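PDB 4L1M: E3 ubiquitin-protein ligase HERC2, which probably transfers ubiquitin to substrate proteins as a HECT-type E3 ligase, this part being its first RCC1-like beta-propeller domain. Local coordinates for residues Gln25-Ile33 / Ala373-Cys381. Numbering follows the deposited sequence.
Sequences QEVIGWGLI and AQSFAWSSC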
loop_
_atom_site.group_PDB
_atom_site.type_symbol
_atom_site.label_atom_id
_atom_site.label_comp_id
_atom_site.label_asym_id
_atom_site.label_seq_id
_atom_site.Cartn_x
_atom_site.Cartn_y
_atom_site.Cartn_z
ATOM N N GLN A 25 15.898 -17.017 6.163
ATOM C CA GLN A 25 14.507 -16.612 5.759
ATOM C C GLN A 25 14.378 -16.826 4.251
ATOM O O GLN A 25 15.387 -16.808 3.585
ATOM C CB GLN A 25 14.356 -15.116 6.063
ATOM C CG GLN A 25 13.141 -14.370 5.548
ATOM C CD GLN A 25 13.260 -12.857 5.768
ATOM O OE1 GLN A 25 14.315 -12.279 5.558
ATOM N NE2 GLN A 25 12.183 -12.225 6.215
ATOM N N GLU A 26 13.162 -17.004 3.716
ATOM C CA GLU A 26 12.957 -17.016 2.265
ATOM C C GLU A 26 12.296 -15.724 1.816
ATOM O O GLU A 26 11.352 -15.249 2.424
ATOM C CB GLU A 26 12.158 -18.250 1.817
ATOM C CG GLU A 26 12.989 -19.535 1.927
ATOM C CD GLU A 26 12.342 -20.750 1.281
ATOM O OE1 GLU A 26 11.536 -20.593 0.349
ATOM O OE2 GLU A 26 12.659 -21.893 1.684
ATOM N N VAL A 27 12.881 -15.130 0.783
ATOM C CA VAL A 27 12.348 -13.960 0.125
ATOM C C VAL A 27 12.291 -14.267 -1.356
ATOM O O VAL A 27 13.321 -14.363 -2.017
ATOM C CB VAL A 27 13.231 -12.707 0.333
ATOM C CG1 VAL A 27 12.582 -11.505 -0.316
ATOM C CG2 VAL A 27 13.447 -12.445 1.811
ATOM N N ILE A 28 11.072 -14.379 -1.866
ATOM C CA ILE A 28 10.826 -14.702 -3.266
ATOM C C ILE A 28 10.300 -13.475 -4.001
ATOM O O ILE A 28 9.465 -12.734 -3.469
ATOM C CB ILE A 28 9.763 -15.796 -3.428
ATOM C CG1 ILE A 28 9.883 -16.851 -2.343
ATOM C CG2 ILE A 28 9.879 -16.427 -4.810
ATOM C CD1 ILE A 28 11.198 -17.590 -2.350
ATOM N N GLY A 29 10.813 -13.265 -5.214
ATOM C CA GLY A 29 10.353 -12.186 -6.082
ATOM C C GLY A 29 10.140 -12.666 -7.493
ATOM O O GLY A 29 10.739 -13.657 -7.923
ATOM N N TRP A 30 9.243 -11.991 -8.204
ATOM C CA TRP A 30 9.040 -12.280 -9.618
ATOM C C TRP A 30 8.425 -11.104 -10.303
ATOM O O TRP A 30 7.911 -10.210 -9.643
ATOM C CB TRP A 30 8.201 -13.554 -9.831
ATOM C CG TRP A 30 6.859 -13.532 -9.214
ATOM C CD1 TRP A 30 5.672 -13.315 -9.858
ATOM C CD2 TRP A 30 6.535 -13.765 -7.841
ATOM N NE1 TRP A 30 4.633 -13.386 -8.964
ATOM C CE2 TRP A 30 5.137 -13.673 -7.722
ATOM C CE3 TRP A 30 7.288 -14.072 -6.700
ATOM C CZ2 TRP A 30 4.478 -13.851 -6.506
ATOM C CZ3 TRP A 30 6.631 -14.243 -5.486
ATOM C CH2 TRP A 30 5.246 -14.131 -5.401
ATOM N N GLY A 31 8.485 -11.104 -11.633
ATOM C CA GLY A 31 8.020 -9.973 -12.440
ATOM C C GLY A 31 9.170 -9.316 -13.181
ATOM O O GLY A 31 10.141 -9.964 -13.492
ATOM N N LEU A 32 9.058 -8.020 -13.435
ATOM C CA LEU A 32 10.064 -7.297 -14.213
ATOM C C LEU A 32 11.229 -6.912 -13.313
ATOM O O LEU A 32 11.243 -5.858 -12.684
ATOM C CB LEU A 32 9.427 -6.063 -14.876
ATOM C CG LEU A 32 10.300 -5.159 -15.767
ATOM C CD1 LEU A 32 10.880 -5.913 -16.946
ATOM C CD2 LEU A 32 9.482 -3.953 -16.233
ATOM N N ILE A 33 12.210 -7.793 -13.266
ATOM C CA ILE A 33 13.345 -7.673 -12.372
ATOM C C ILE A 33 14.594 -7.792 -13.181
ATOM O O ILE A 33 14.783 -8.769 -13.893
ATOM C CB ILE A 33 13.309 -8.788 -11.330
ATOM C CG1 ILE A 33 12.347 -8.403 -10.218
ATOM C CG2 ILE A 33 14.686 -9.061 -10.736
ATOM C CD1 ILE A 33 11.893 -9.594 -9.414
ATOM N N ALA A 373 5.212 -3.796 -11.577
ATOM C CA ALA A 373 5.347 -5.001 -12.417
ATOM C C ALA A 373 6.059 -6.127 -11.655
ATOM O O ALA A 373 6.722 -6.982 -12.251
ATOM C CB ALA A 373 6.092 -4.646 -13.683
ATOM N N GLN A 374 5.940 -6.092 -10.324
ATOM C CA GLN A 374 6.733 -6.937 -9.430
ATOM C C GLN A 374 5.905 -7.436 -8.272
ATOM O O GLN A 374 4.938 -6.798 -7.870
ATOM C CB GLN A 374 7.902 -6.154 -8.840
ATOM C CG GLN A 374 8.899 -5.643 -9.855
ATOM C CD GLN A 374 8.523 -4.314 -10.469
ATOM O OE1 GLN A 374 7.588 -3.639 -10.024
ATOM N NE2 GLN A 374 9.238 -3.944 -11.529
ATOM N N SER A 375 6.297 -8.593 -7.743
ATOM C CA SER A 375 5.645 -9.175 -6.584
ATOM C C SER A 375 6.678 -9.828 -5.714
ATOM O O SER A 375 7.626 -10.436 -6.210
ATOM C CB SER A 375 4.593 -10.208 -7.013
ATOM O OG SER A 375 3.844 -9.774 -8.144
ATOM N N PHE A 376 6.510 -9.682 -4.412
ATOM C CA PHE A 376 7.408 -10.292 -3.435
ATOM C C PHE A 376 6.621 -10.996 -2.344
ATOM O O PHE A 376 5.511 -10.596 -2.006
ATOM C CB PHE A 376 8.276 -9.241 -2.776
ATOM C CG PHE A 376 9.125 -8.462 -3.729
ATOM C CD1 PHE A 376 10.403 -8.885 -4.045
ATOM C CD2 PHE A 376 8.651 -7.281 -4.298
ATOM C CE1 PHE A 376 11.202 -8.156 -4.916
ATOM C CE2 PHE A 376 9.447 -6.551 -5.169
ATOM C CZ PHE A 376 10.728 -6.992 -5.474
ATOM N N ALA A 377 7.208 -12.053 -1.803
ATOM C CA ALA A 377 6.631 -12.770 -0.685
ATOM C C ALA A 377 7.767 -13.249 0.198
ATOM O O ALA A 377 8.758 -13.763 -0.327
ATOM C CB ALA A 377 5.807 -13.955 -1.179
ATOM N N TRP A 378 7.622 -13.106 1.520
ATOM C CA TRP A 378 8.639 -13.598 2.431
ATOM C C TRP A 378 8.104 -14.395 3.618
ATOM O O TRP A 378 7.014 -14.136 4.138
ATOM C CB TRP A 378 9.527 -12.449 2.924
ATOM C CG TRP A 378 8.801 -11.376 3.661
ATOM C CD1 TRP A 378 8.677 -11.242 5.010
ATOM C CD2 TRP A 378 8.109 -10.257 3.079
ATOM N NE1 TRP A 378 7.927 -10.123 5.310
ATOM C CE2 TRP A 378 7.580 -9.493 4.143
ATOM C CE3 TRP A 378 7.880 -9.835 1.764
ATOM C CZ2 TRP A 378 6.836 -8.350 3.936
ATOM C CZ3 TRP A 378 7.133 -8.700 1.556
ATOM C CH2 TRP A 378 6.612 -7.963 2.638
ATOM N N SER A 379 8.916 -15.348 4.050
ATOM C CA SER A 379 8.695 -16.060 5.289
ATOM C C SER A 379 9.240 -15.208 6.436
ATOM O O SER A 379 9.743 -14.125 6.213
ATOM C CB SER A 379 9.406 -17.417 5.264
ATOM O OG SER A 379 10.803 -17.244 5.070
ATOM N N SER A 380 9.132 -15.702 7.664
ATOM C CA SER A 380 9.553 -14.916 8.813
ATOM C C SER A 380 11.066 -14.937 8.987
ATOM O O SER A 380 11.716 -15.953 8.695
ATOM C CB SER A 380 8.870 -15.424 10.066
ATOM O OG SER A 380 9.544 -14.934 11.202
ATOM N N CYS A 381 11.619 -13.820 9.470
ATOM C CA CYS A 381 13.058 -13.719 9.759
ATOM C C CYS A 381 13.510 -13.994 11.173
ATOM O O CYS A 381 14.699 -13.818 11.448
ATOM C CB CYS A 381 13.597 -12.348 9.429
ATOM S SG CYS A 381 13.009 -11.010 10.494
#
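Trp30 lies across Ser375, whose CB sits over one face of the indole, 3.6 Å from Trp30 CE2, in a CH-pi contact with the five-membered ring. Trp30 CG stands between its backbone N and carbonyl carbon (chi1 58°), which turns the ring over the neighbouring strand until its edge reaches the methyl of Ala377. Small residues suit both places, since the flat indole lies close to the sheet there. Ser375 OG itself is hydrogen-bonded to His322, and Phe344 meets the indole edge-to-face.

Beneath these side chains, strands 27-31 and 374-379 run antiparallel, with paired backbone bonds at Ile28-Ala377 and Trp30-Ser375; Ile28 N to Ala377 O is 2.8 Å. Gly29 and Phe376 form a non-hydrogen-bonded pair in which Gly29, having no side chain, lets the ring lie against its backbone, Gly29 CA to Phe376 CD1 3.9 Å.

Because the two strands come from opposite ends of this domain, their pairing closes the seven-bladed propeller: strands 27-31 and 45-46 from its start join 365-370 and 374-379 from its end in one four-stranded blade, the "velcro" closure found in many beta-propellers.

Side chains extend the bonding at either end. Ser379 OG accepts the backbone N-H of Glu26 (N to OG 2.7 Å), while Ser379 N returns a bond to Glu26 O. The extended Gln25 carries NE2 to Ser379 O at 3.1 Å, and NE2 also bonds Val55 O in the adjoining blade. At the other end, Gln374, bent at chi2 (85°), brings NE2 3.0 Å from Leu32 O, nearly straight, while its OE1 receives the N-H of Ala373 from above the amide plane.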